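[4Fe-4S]-dependent U34-ARNt thiolase (Methanococcus maripaludis, PDB 6SCY) probably replaces oxygen by sulfur at the wobble uridine of transfer RNA, a transferase that carries a [4Fe-4S] cluster and is thought to bind ATP. Local coordinates at residues K34-R38 / L68-Y72; Q176-M180 / F240-S245; N154-I158 / P200-K204; L190-K195 / L269-L275. One frame throughout, in Å; residues are numbered along the deposited sequence. Where two conformers were deposited one is given.

Interaction 1: K34-R38 / L68-Y72; sequences KRKVR and LLNEY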
loop_
_atom_site.group_PDB
_atom_site.type_symbol
_atom_site.label_atom_id
_atom_site.label_comp_id
_atom_site.label_asym_id
_atom_site.label_seq_id
_atom_site.Cartn_x
_atom_site.Cartn_y
_atom_site.Cartn_z
ATOM N N LYS A 34 -23.699 15.255 6.433
ATOM C CA LYS A 34 -24.560 15.495 5.272
ATOM C C LYS A 34 -23.790 16.255 4.187
ATOM O O LYS A 34 -23.963 15.956 3.009
ATOM C CB LYS A 34 -25.821 16.280 5.670
ATOM C CG LYS A 34 -26.925 15.424 6.273
ATOM C CD LYS A 34 -28.073 16.285 6.808
ATOM C CE LYS A 34 -29.197 15.430 7.379
ATOM N NZ LYS A 34 -30.214 16.235 8.103
ATOM N N ARG A 35 -22.936 17.217 4.587
ATOM C CA ARG A 35 -22.114 18.039 3.694
ATOM C C ARG A 35 -21.043 17.195 2.991
ATOM O O ARG A 35 -20.813 17.392 1.800
ATOM C CB ARG A 35 -21.470 19.203 4.484
ATOM C CG ARG A 35 -20.565 20.132 3.663
ATOM C CD ARG A 35 -19.380 20.638 4.470
ATOM N NE ARG A 35 -18.395 19.589 4.747
ATOM C CZ ARG A 35 -17.315 19.353 4.006
ATOM N NH1 ARG A 35 -17.070 20.080 2.922
ATOM N NH2 ARG A 35 -16.474 18.382 4.340
ATOM N N LYS A 36 -20.394 16.273 3.730
ATOM C CA LYS A 36 -19.351 15.382 3.222
ATOM C C LYS A 36 -19.916 14.349 2.248
ATOM O O LYS A 36 -19.242 14.020 1.272
ATOM C CB LYS A 36 -18.653 14.678 4.385
ATOM C CG LYS A 36 -17.142 14.727 4.334
ATOM C CD LYS A 36 -16.563 14.291 5.689
ATOM C CE LYS A 36 -15.627 15.289 6.358
ATOM N NZ LYS A 36 -16.332 16.510 6.843
ATOM N N VAL A 37 -21.147 13.835 2.520
ATOM C CA VAL A 37 -21.865 12.859 1.681
ATOM C C VAL A 37 -22.323 13.557 0.396
ATOM O O VAL A 37 -22.193 12.985 -0.684
ATOM C CB VAL A 37 -23.028 12.156 2.445
ATOM C CG1 VAL A 37 -23.932 11.361 1.507
ATOM C CG2 VAL A 37 -22.494 11.252 3.551
ATOM N N ARG A 38 -22.806 14.811 0.515
ATOM C CA ARG A 38 -23.234 15.658 -0.602
ATOM C C ARG A 38 -22.038 15.919 -1.526
ATOM O O ARG A 38 -22.201 15.955 -2.744
ATOM C CB ARG A 38 -23.818 16.981 -0.079
ATOM C CG ARG A 38 -24.695 17.730 -1.079
ATOM C CD ARG A 38 -25.336 18.974 -0.476
ATOM N NE ARG A 38 -26.472 18.651 0.397
ATOM C CZ ARG A 38 -26.557 18.986 1.683
ATOM N NH1 ARG A 38 -25.575 19.666 2.267
ATOM N NH2 ARG A 38 -27.627 18.649 2.392
ATOM N N LEU A 68 -29.894 9.078 4.802
ATOM C CA LEU A 68 -29.311 10.278 4.204
ATOM C C LEU A 68 -29.860 10.478 2.794
ATOM O O LEU A 68 -30.500 11.497 2.546
ATOM C CB LEU A 68 -27.764 10.258 4.246
ATOM C CG LEU A 68 -27.087 10.254 5.638
ATOM C CD1 LEU A 68 -25.592 9.973 5.523
ATOM C CD2 LEU A 68 -27.328 11.557 6.406
ATOM N N LEU A 69 -29.720 9.462 1.917
ATOM C CA LEU A 69 -30.230 9.483 0.545
ATOM C C LEU A 69 -31.711 9.835 0.493
ATOM O O LEU A 69 -32.104 10.639 -0.348
ATOM C CB LEU A 69 -29.995 8.141 -0.166
ATOM C CG LEU A 69 -28.587 7.832 -0.662
ATOM C CD1 LEU A 69 -28.465 6.381 -1.046
ATOM C CD2 LEU A 69 -28.223 8.682 -1.849
ATOM N N ASN A 70 -32.522 9.267 1.409
ATOM C CA ASN A 70 -33.961 9.554 1.478
ATOM C C ASN A 70 -34.250 11.014 1.813
ATOM O O ASN A 70 -35.135 11.595 1.196
ATOM C CB ASN A 70 -34.696 8.601 2.426
ATOM C CG ASN A 70 -36.157 8.927 2.600
ATOM O OD1 ASN A 70 -36.556 9.515 3.604
ATOM N ND2 ASN A 70 -36.982 8.572 1.622
ATOM N N GLU A 71 -33.482 11.611 2.753
ATOM C CA GLU A 71 -33.614 13.014 3.154
ATOM C C GLU A 71 -33.461 13.925 1.941
ATOM O O GLU A 71 -34.253 14.864 1.788
ATOM C CB GLU A 71 -32.581 13.391 4.233
ATOM C CG GLU A 71 -32.926 12.891 5.620
ATOM C CD GLU A 71 -33.860 13.786 6.407
ATOM O OE1 GLU A 71 -33.458 14.936 6.707
ATOM O OE2 GLU A 71 -34.982 13.335 6.740
ATOM N N TYR A 72 -32.457 13.636 1.072
ATOM C CA TYR A 72 -32.199 14.422 -0.131
ATOM C C TYR A 72 -33.344 14.262 -1.147
ATOM O O TYR A 72 -34.007 15.239 -1.479
ATOM C CB TYR A 72 -30.841 14.041 -0.772
ATOM C CG TYR A 72 -29.621 14.118 0.130
ATOM C CD1 TYR A 72 -29.296 15.295 0.802
ATOM C CD2 TYR A 72 -28.726 13.058 0.212
ATOM C CE1 TYR A 72 -28.152 15.385 1.594
ATOM C CE2 TYR A 72 -27.568 13.143 0.983
ATOM C CZ TYR A 72 -27.289 14.307 1.678
ATOM O OH TYR A 72 -26.159 14.390 2.446
#
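The backbone oxygen of Lys34 takes two donors: the helical N-H of Arg38, and the phenol of Tyr72, whose OH lies 2.8 Å from Lys34 O in the conformer described here, one of two modelled. The hydroxyl comes in on a lone pair in the carbonyl plane, with a C=O...O angle of 117°. Tyr72 suits this place because its long flat side chain bridges two helices and still ends in a donor. Neighbours meet the ring at its edge: Arg38 NH2 lies 3.4 Å from Tyr72 CE1, near the ring plane, and the guanidinium is turned 74° against the ring. Segments 34-38 and 68-72 cross at -81°, their axes 11.4 Å apart at closest approach; they lie on helix 26-41 and on helix 60-75, which follows the first strand of the PP-loop domain's parallel sheet. Beside the ring, the branched Val37 and Leu68 fill the buried side, Val37 CG2 meeting Leu68 CD1 at 3.9 Å. The extended Lys34 chain uses both its natures, laying Lys34 CG against Leu68 CD2 at 3.9 Å and carrying its amine on to Glu71. Glu71 folds back at its second torsion, but the salt bridge between Lys34 NZ and Glu71 OE1 remains long at 3.8 Å.

Interaction 2: Q176-M180 / F240-S245; sequences QAVMM and FRSEVS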
loop_
_atom_site.group_PDB
_atom_site.type_symbol
_atom_site.label_atom_id
_atom_site.label_comp_id
_atom_site.label_asym_id
_atom_site.label_seq_id
_atom_site.Cartn_x
_atom_site.Cartn_y
_atom_site.Cartn_z
ATOM N N GLN A 176 -9.407 -0.578 4.251
ATOM C CA GLN A 176 -9.068 -1.980 4.483
ATOM C C GLN A 176 -8.864 -2.726 3.181
ATOM O O GLN A 176 -7.857 -3.417 3.036
ATOM C CB GLN A 176 -10.174 -2.673 5.294
ATOM C CG GLN A 176 -10.198 -2.273 6.757
ATOM C CD GLN A 176 -11.540 -2.498 7.392
ATOM O OE1 GLN A 176 -12.371 -3.279 6.908
ATOM N NE2 GLN A 176 -11.777 -1.810 8.501
ATOM N N ALA A 177 -9.834 -2.620 2.250
ATOM C CA ALA A 177 -9.801 -3.276 0.944
ATOM C C ALA A 177 -8.595 -2.837 0.108
ATOM O O ALA A 177 -7.983 -3.674 -0.562
ATOM C CB ALA A 177 -11.095 -2.997 0.197
ATOM N N VAL A 178 -8.241 -1.536 0.180
ATOM C CA VAL A 178 -7.106 -0.934 -0.519
ATOM C C VAL A 178 -5.834 -1.566 0.043
ATOM O O VAL A 178 -5.032 -2.093 -0.724
ATOM C CB VAL A 178 -7.118 0.615 -0.400
ATOM C CG1 VAL A 178 -5.769 1.214 -0.760
ATOM C CG2 VAL A 178 -8.212 1.229 -1.264
ATOM N N MET A 179 -5.698 -1.573 1.384
ATOM C CA MET A 179 -4.565 -2.150 2.106
ATOM C C MET A 179 -4.428 -3.645 1.829
ATOM O O MET A 179 -3.304 -4.119 1.696
ATOM C CB MET A 179 -4.684 -1.876 3.615
ATOM C CG MET A 179 -3.365 -1.948 4.363
ATOM S SD MET A 179 -2.252 -0.538 4.067
ATOM C CE MET A 179 -1.435 -0.478 5.617
ATOM N N MET A 180 -5.560 -4.378 1.722
ATOM C CA MET A 180 -5.575 -5.815 1.416
ATOM C C MET A 180 -4.986 -6.042 0.022
ATOM O O MET A 180 -4.105 -6.885 -0.135
ATOM C CB MET A 180 -7.003 -6.392 1.509
ATOM C CG MET A 180 -7.434 -6.736 2.921
ATOM S SD MET A 180 -9.165 -7.279 3.072
ATOM C CE MET A 180 -9.034 -8.966 2.559
ATOM N N PHE A 240 -8.100 -12.254 7.767
ATOM C CA PHE A 240 -7.181 -11.279 7.169
ATOM C C PHE A 240 -7.718 -9.846 7.230
ATOM O O PHE A 240 -6.966 -8.937 7.594
ATOM C CB PHE A 240 -6.773 -11.680 5.739
ATOM C CG PHE A 240 -5.744 -10.806 5.055
ATOM C CD1 PHE A 240 -4.576 -10.433 5.712
ATOM C CD2 PHE A 240 -5.913 -10.411 3.736
ATOM C CE1 PHE A 240 -3.618 -9.642 5.076
ATOM C CE2 PHE A 240 -4.948 -9.624 3.098
ATOM C CZ PHE A 240 -3.810 -9.243 3.774
ATOM N N ARG A 241 -9.022 -9.655 6.915
ATOM C CA ARG A 241 -9.689 -8.350 6.966
ATOM C C ARG A 241 -9.720 -7.822 8.405
ATOM O O ARG A 241 -9.484 -6.635 8.612
ATOM C CB ARG A 241 -11.101 -8.398 6.347
ATOM C CG ARG A 241 -11.621 -7.017 5.938
ATOM C CD ARG A 241 -12.960 -7.071 5.227
ATOM N NE ARG A 241 -13.339 -5.763 4.685
ATOM C CZ ARG A 241 -13.391 -5.465 3.388
ATOM N NH1 ARG A 241 -13.739 -4.252 2.992
ATOM N NH2 ARG A 241 -13.115 -6.391 2.477
ATOM N N SER A 242 -9.951 -8.709 9.398
ATOM C CA SER A 242 -9.941 -8.341 10.816
ATOM C C SER A 242 -8.514 -7.999 11.294
ATOM O O SER A 242 -8.360 -7.237 12.250
ATOM C CB SER A 242 -10.566 -9.438 11.675
ATOM O OG SER A 242 -9.835 -10.650 11.617
ATOM N N GLU A 243 -7.474 -8.536 10.608
ATOM C CA GLU A 243 -6.066 -8.253 10.902
ATOM C C GLU A 243 -5.702 -6.904 10.276
ATOM O O GLU A 243 -5.074 -6.079 10.943
ATOM C CB GLU A 243 -5.154 -9.370 10.360
ATOM C CG GLU A 243 -3.751 -9.361 10.954
ATOM C CD GLU A 243 -2.700 -10.192 10.240
ATOM O OE1 GLU A 243 -2.944 -11.397 9.996
ATOM O OE2 GLU A 243 -1.617 -9.638 9.942
ATOM N N VAL A 244 -6.122 -6.687 9.001
ATOM C CA VAL A 244 -5.907 -5.459 8.220
ATOM C C VAL A 244 -6.614 -4.271 8.874
ATOM O O VAL A 244 -6.034 -3.188 8.931
ATOM C CB VAL A 244 -6.285 -5.640 6.726
ATOM C CG1 VAL A 244 -6.429 -4.303 6.002
ATOM C CG2 VAL A 244 -5.267 -6.516 6.013
ATOM N N SER A 245 -7.847 -4.488 9.398
ATOM C CA SER A 245 -8.629 -3.453 10.084
ATOM C C SER A 245 -7.874 -2.939 11.302
ATOM O O SER A 245 -7.840 -1.730 11.526
ATOM C CB SER A 245 -10.007 -3.971 10.485
ATOM O OG SER A 245 -9.923 -4.984 11.472
#
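Met180 runs extended as far as its sulfur and then turns at chi3 (80°), which lays its methyl beside Phe240, while Arg241 starts with CG anti to its own N and stays straight to NE, which carries its end to Gln176 and Ala177. Met180 CE ends 3.6 Å from Phe240 CD2, and the two side chains slide past each other in opposite directions. The flexible thioether thus follows both ring and neighbours: Met180 SD rests 3.8 Å from Arg241 CG, and Met180 CG lies 3.8 Å from Val244 CG2. Compact and branched, Val244 fits between the helices, with CG1 3.8 Å from Met179 CB and CG2 over the rim of one face of the Phe240 ring, on its own helix. On the polar side, Arg241 NE gives Gln176 OE1 a weak, bent hydrogen bond of 3.5 Å, the amide and guanidinium planes standing 80° apart. The amide's other end, Gln176 NE2, lies beside Ser245 CB, 3.4 Å away. Phe240 also meets a ring and an apolar side chain of a neighbouring subunit. The side chains of Arg241 and Asp173, a predicted ATP-binding residue, come within about 4 Å. Segments 176-180 and 240-245, on helices 171-184 and 239-254, cross at 106°, and the crossing includes an oblique Met-aromatic contact between Met180 SD and the Phe240 ring.

Interaction 3: N154-I158 / P200-K204; sequences NRVSI and PKFVK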
loop_
_atom_site.group_PDB
_atom_site.type_symbol
_atom_site.label_atom_id
_atom_site.label_comp_id
_atom_site.label_asym_id
_atom_site.label_seq_id
_atom_site.Cartn_x
_atom_site.Cartn_y
_atom_site.Cartn_z
ATOM N N ASN A 154 -26.741 -5.768 -9.855
ATOM C CA ASN A 154 -26.599 -5.116 -11.153
ATOM C C ASN A 154 -27.786 -5.471 -12.033
ATOM O O ASN A 154 -28.298 -4.608 -12.738
ATOM C CB ASN A 154 -25.267 -5.507 -11.815
ATOM C CG ASN A 154 -25.062 -4.985 -13.218
ATOM O OD1 ASN A 154 -24.918 -3.783 -13.465
ATOM N ND2 ASN A 154 -25.034 -5.896 -14.168
ATOM N N ARG A 155 -28.236 -6.736 -11.968
ATOM C CA ARG A 155 -29.353 -7.213 -12.771
ATOM C C ARG A 155 -30.711 -6.764 -12.229
ATOM O O ARG A 155 -31.665 -6.705 -13.009
ATOM C CB ARG A 155 -29.290 -8.730 -12.996
ATOM C CG ARG A 155 -28.769 -9.095 -14.389
ATOM C CD ARG A 155 -28.745 -10.599 -14.630
ATOM N NE ARG A 155 -28.496 -10.939 -16.034
ATOM C CZ ARG A 155 -29.448 -11.098 -16.953
ATOM N NH1 ARG A 155 -30.727 -10.934 -16.633
ATOM N NH2 ARG A 155 -29.126 -11.415 -18.201
ATOM N N VAL A 156 -30.812 -6.430 -10.923
ATOM C CA VAL A 156 -32.062 -5.908 -10.351
ATOM C C VAL A 156 -32.186 -4.416 -10.659
ATOM O O VAL A 156 -33.293 -3.934 -10.893
ATOM C CB VAL A 156 -32.309 -6.247 -8.859
ATOM C CG1 VAL A 156 -32.658 -7.712 -8.697
ATOM C CG2 VAL A 156 -31.130 -5.892 -7.983
ATOM N N SER A 157 -31.035 -3.700 -10.697
ATOM C CA SER A 157 -30.945 -2.269 -11.010
ATOM C C SER A 157 -31.247 -2.014 -12.491
ATOM O O SER A 157 -31.901 -1.021 -12.814
ATOM C CB SER A 157 -29.579 -1.711 -10.629
ATOM O OG SER A 157 -29.331 -1.920 -9.249
ATOM N N ILE A 158 -30.798 -2.928 -13.380
ATOM C CA ILE A 158 -31.065 -2.867 -14.817
ATOM C C ILE A 158 -32.566 -3.125 -15.025
ATOM O O ILE A 158 -33.203 -2.384 -15.776
ATOM C CB ILE A 158 -30.155 -3.853 -15.612
ATOM C CG1 ILE A 158 -28.713 -3.318 -15.694
ATOM C CG2 ILE A 158 -30.709 -4.150 -17.033
ATOM C CD1 ILE A 158 -27.626 -4.393 -16.018
ATOM N N PRO A 200 -21.896 0.506 -20.475
ATOM C CA PRO A 200 -23.072 0.510 -21.370
ATOM C C PRO A 200 -24.358 0.023 -20.691
ATOM O O PRO A 200 -25.321 0.789 -20.581
ATOM C CB PRO A 200 -22.635 -0.388 -22.539
ATOM C CG PRO A 200 -21.478 -1.216 -22.009
ATOM C CD PRO A 200 -21.116 -0.740 -20.627
ATOM N N LYS A 201 -24.367 -1.248 -20.235
ATOM C CA LYS A 201 -25.476 -1.884 -19.529
ATOM C C LYS A 201 -25.278 -1.805 -18.011
ATOM O O LYS A 201 -26.266 -1.692 -17.288
ATOM C CB LYS A 201 -25.666 -3.342 -19.987
ATOM C CG LYS A 201 -24.471 -4.273 -19.744
ATOM C CD LYS A 201 -24.835 -5.713 -20.042
ATOM C CE LYS A 201 -23.936 -6.690 -19.332
ATOM N NZ LYS A 201 -24.423 -8.086 -19.498
ATOM N N PHE A 202 -24.000 -1.845 -17.539
ATOM C CA PHE A 202 -23.594 -1.797 -16.129
ATOM C C PHE A 202 -24.018 -0.502 -15.429
ATOM O O PHE A 202 -23.652 0.585 -15.868
ATOM C CB PHE A 202 -22.078 -2.026 -16.006
ATOM C CG PHE A 202 -21.542 -2.146 -14.598
ATOM C CD1 PHE A 202 -21.592 -3.357 -13.917
ATOM C CD2 PHE A 202 -20.939 -1.061 -13.972
ATOM C CE1 PHE A 202 -21.079 -3.472 -12.620
ATOM C CE2 PHE A 202 -20.428 -1.177 -12.673
ATOM C CZ PHE A 202 -20.499 -2.381 -12.008
ATOM N N VAL A 203 -24.805 -0.630 -14.348
ATOM C CA VAL A 203 -25.292 0.492 -13.536
ATOM C C VAL A 203 -24.125 0.928 -12.643
ATOM O O VAL A 203 -23.438 0.073 -12.081
ATOM C CB VAL A 203 -26.566 0.111 -12.722
ATOM C CG1 VAL A 203 -27.076 1.278 -11.887
ATOM C CG2 VAL A 203 -27.673 -0.398 -13.637
ATOM N N LYS A 204 -23.889 2.247 -12.539
ATOM C CA LYS A 204 -22.783 2.829 -11.777
ATOM C C LYS A 204 -22.913 2.619 -10.272
ATOM O O LYS A 204 -23.922 2.999 -9.675
ATOM C CB LYS A 204 -22.621 4.324 -12.110
ATOM C CG LYS A 204 -21.177 4.813 -12.083
ATOM C CD LYS A 204 -20.809 5.535 -10.794
ATOM C CE LYS A 204 -19.445 6.171 -10.907
ATOM N NZ LYS A 204 -19.156 7.058 -9.749
#
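Asn154 opens the helical side of this contact by bonding to the backbone of the opposing loop: its OD1 accepts the N-H of Val203 in a long but straight bond, Asn154 OD1 to Val203 N 3.3 Å. The contact belongs to the PP-loop domain's layered alpha/beta fold, where helix 141-159 lies beside the parallel sheet and 200-204 leads into strand 204-206 at one edge of the sheet. Val203 N approaches nearly along the C=O axis (174°), and the N-H points well at the oxygen (160°). With Asn154 CG anti to that residue's own backbone N (chi1 175°), the amide is carried out to the loop, where Asn154 OD1 also sits 3.4 Å from Phe202 CD1. A leucine in place of Asn154 would probably leave the Val203 N-H without its acceptor and free the loop to shift. One residue on, Arg155 turns to a bound sulfate, probably from the crystallisation liquor. Ser157, small enough to let the loop come close, gives its hydroxyl to Leu153 O of its own helix and offers only CB, 3.8 Å from Val203 CG2. Last comes Ile158, whose longer branch reaches past Val203 in the opposite direction: Ile158 CG1 lies 3.7 Å from Val203 CG2, and the methyl CD1 ends 3.3 Å from Lys201 O.

Interaction 4: L190-K195 / L269-L275; sequences LAFLGK and LLEHIEL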
loop_
_atom_site.group_PDB
_atom_site.type_symbol
_atom_site.label_atom_id
_atom_site.label_comp_id
_atom_site.label_asym_id
_atom_site.label_seq_id
_atom_site.Cartn_x
_atom_site.Cartn_y
_atom_site.Cartn_z
ATOM N N LEU A 190 -6.834 -4.785 -9.314
ATOM C CA LEU A 190 -6.731 -3.328 -9.443
ATOM C C LEU A 190 -7.139 -2.909 -10.865
ATOM O O LEU A 190 -7.633 -1.798 -11.050
ATOM C CB LEU A 190 -5.282 -2.894 -9.154
ATOM C CG LEU A 190 -5.030 -1.425 -8.803
ATOM C CD1 LEU A 190 -3.966 -1.305 -7.738
ATOM C CD2 LEU A 190 -4.594 -0.627 -10.022
ATOM N N ALA A 191 -6.910 -3.797 -11.861
ATOM C CA ALA A 191 -7.239 -3.595 -13.279
ATOM C C ALA A 191 -8.758 -3.580 -13.515
ATOM O O ALA A 191 -9.227 -2.818 -14.363
ATOM C CB ALA A 191 -6.576 -4.666 -14.136
ATOM N N PHE A 192 -9.522 -4.389 -12.722
ATOM C CA PHE A 192 -10.993 -4.461 -12.744
ATOM C C PHE A 192 -11.572 -3.085 -12.394
ATOM O O PHE A 192 -12.532 -2.650 -13.032
ATOM C CB PHE A 192 -11.527 -5.522 -11.757
ATOM C CG PHE A 192 -11.484 -6.966 -12.210
ATOM C CD1 PHE A 192 -10.617 -7.873 -11.612
ATOM C CD2 PHE A 192 -12.350 -7.431 -13.196
ATOM C CE1 PHE A 192 -10.591 -9.213 -12.014
ATOM C CE2 PHE A 192 -12.322 -8.771 -13.600
ATOM C CZ PHE A 192 -11.443 -9.653 -13.005
ATOM N N LEU A 193 -10.963 -2.398 -11.397
ATOM C CA LEU A 193 -11.313 -1.038 -10.989
ATOM C C LEU A 193 -10.812 -0.120 -12.105
ATOM O O LEU A 193 -9.624 -0.141 -12.442
ATOM C CB LEU A 193 -10.645 -0.685 -9.651
ATOM C CG LEU A 193 -11.403 -1.093 -8.400
ATOM C CD1 LEU A 193 -10.845 -2.376 -7.819
ATOM C CD2 LEU A 193 -11.349 0.006 -7.358
ATOM N N GLY A 194 -11.731 0.616 -12.714
ATOM C CA GLY A 194 -11.433 1.451 -13.870
ATOM C C GLY A 194 -11.707 0.662 -15.137
ATOM O O GLY A 194 -12.332 -0.403 -15.065
ATOM N N LYS A 195 -11.223 1.161 -16.306
ATOM C CA LYS A 195 -11.405 0.579 -17.653
ATOM C C LYS A 195 -12.869 0.625 -18.113
ATOM O O LYS A 195 -13.171 1.270 -19.120
ATOM C CB LYS A 195 -10.807 -0.838 -17.785
ATOM C CG LYS A 195 -9.370 -0.866 -18.280
ATOM C CD LYS A 195 -9.013 -2.252 -18.798
ATOM C CE LYS A 195 -7.578 -2.348 -19.247
ATOM N NZ LYS A 195 -7.315 -3.615 -19.974
ATOM N N LEU A 269 -3.723 6.835 -7.842
ATOM C CA LEU A 269 -3.044 5.696 -8.467
ATOM C C LEU A 269 -3.884 5.177 -9.630
ATOM O O LEU A 269 -3.352 4.990 -10.723
ATOM C CB LEU A 269 -2.851 4.587 -7.414
ATOM C CG LEU A 269 -1.841 3.486 -7.703
ATOM C CD1 LEU A 269 -1.033 3.165 -6.461
ATOM C CD2 LEU A 269 -2.532 2.224 -8.205
ATOM N N LEU A 270 -5.196 4.974 -9.395
ATOM C CA LEU A 270 -6.153 4.449 -10.366
ATOM C C LEU A 270 -6.397 5.363 -11.582
ATOM O O LEU A 270 -6.857 4.870 -12.617
ATOM C CB LEU A 270 -7.472 4.106 -9.660
ATOM C CG LEU A 270 -8.171 2.839 -10.133
ATOM C CD1 LEU A 270 -7.587 1.605 -9.472
ATOM C CD2 LEU A 270 -9.648 2.910 -9.840
ATOM N N GLU A 271 -6.099 6.680 -11.462
ATOM C CA GLU A 271 -6.277 7.642 -12.557
ATOM C C GLU A 271 -5.025 7.748 -13.460
ATOM O O GLU A 271 -5.135 8.234 -14.590
ATOM C CB GLU A 271 -6.768 9.021 -12.056
ATOM C CG GLU A 271 -5.836 9.754 -11.104
ATOM C CD GLU A 271 -6.434 10.967 -10.415
ATOM O OE1 GLU A 271 -5.929 12.089 -10.646
ATOM O OE2 GLU A 271 -7.400 10.795 -9.637
ATOM N N HIS A 272 -3.855 7.272 -12.975
ATOM C CA HIS A 272 -2.594 7.248 -13.725
ATOM C C HIS A 272 -2.066 5.809 -13.933
ATOM O O HIS A 272 -0.858 5.579 -13.913
ATOM C CB HIS A 272 -1.529 8.156 -13.076
ATOM C CG HIS A 272 -2.021 9.503 -12.640
ATOM N ND1 HIS A 272 -2.905 10.250 -13.409
ATOM C CD2 HIS A 272 -1.696 10.212 -11.538
ATOM C CE1 HIS A 272 -3.107 11.368 -12.733
ATOM N NE2 HIS A 272 -2.400 11.392 -11.602
ATOM N N ILE A 273 -2.982 4.845 -14.124
ATOM C CA ILE A 273 -2.648 3.435 -14.331
ATOM C C ILE A 273 -3.081 2.957 -15.733
ATOM O O ILE A 273 -4.010 3.529 -16.315
ATOM C CB ILE A 273 -3.201 2.553 -13.168
ATOM C CG1 ILE A 273 -2.393 1.258 -12.982
ATOM C CG2 ILE A 273 -4.702 2.264 -13.296
ATOM C CD1 ILE A 273 -1.324 1.327 -11.931
ATOM N N GLU A 274 -2.390 1.913 -16.260
ATOM C CA GLU A 274 -2.586 1.261 -17.568
ATOM C C GLU A 274 -4.050 0.881 -17.835
ATOM O O GLU A 274 -4.666 0.165 -17.039
ATOM C CB GLU A 274 -1.627 0.052 -17.701
ATOM C CG GLU A 274 -2.018 -1.053 -18.678
ATOM C CD GLU A 274 -2.753 -2.256 -18.106
ATOM O OE1 GLU A 274 -2.929 -2.333 -16.866
ATOM O OE2 GLU A 274 -3.155 -3.129 -18.910
ATOM N N LEU A 275 -4.594 1.379 -18.958
ATOM C CA LEU A 275 -5.974 1.130 -19.375
ATOM C C LEU A 275 -5.995 0.483 -20.757
ATOM O O LEU A 275 -5.297 -0.506 -20.983
ATOM C CB LEU A 275 -6.788 2.436 -19.372
ATOM C CG LEU A 275 -6.978 3.110 -18.008
ATOM C CD1 LEU A 275 -6.715 4.597 -18.093
ATOM C CD2 LEU A 275 -8.356 2.843 -17.444
#
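Leu190 and Leu270 form the tight half of a leucine cluster where the end of helix 188-192, in the PP-loop family region, packs on the end of helix 258-270, each with its trailing loop. Leu190 CD2 meets Leu270 CD1 at 3.8 Å as the two side chains slide past each other in opposite directions. CG of Leu190 is anti to the backbone N (chi1 -161°), and this aims the other methyl at Leu269, Leu190 CD1 to Leu269 CD2 3.8 Å, at about a right angle. The second methyl of Leu270, CD2, lies 3.7 Å from Leu193 CB. An alanine at Leu270 is likely to open a gap between Leu190 and Leu193 that neither could readily fill. Gly194 then turns the chain with phi 93° and psi -166°, where a CB would be jammed against the preceding carbonyl oxygen. Past it the contact loosens into exposed residues. Lys195 suits such an edge, its aliphatic stem resting on Leu275, with Lys195 CG to Leu275 CD2 3.9 Å. Its amine stays near Glu274 without a salt bridge, Lys195 NZ to Glu274 OE2 4.3 Å. Glu274 is also bonded through its backbone to a neighbouring subunit. At the very rim Lys195 CE sits 3.4 Å from Leu275 O.

Interactions 2, 3 and 4 interlock along the chain, their segments alternating, whereas interaction 1 closes before any of them opens. Interactions 2 and 4 are sequential neighbours on both sides: helix 171-184 is followed by helix 188-192, and helix 239-254 by helix 258-270. Their nearest atoms are about 7 Å apart. Interaction 3 comes about as close to interaction 4, about 8 Å between nearest atoms, but lies across the chain's centre from interaction 2. Interaction 1 also stands across that centre from interaction 2, 27 Å between their centres. Interaction 2 lies near the iron-sulfur cluster, the Arg241 side chain about 9 Å from it, while the Lys201 side chain of interaction 3 is about 9 Å from a zinc ion.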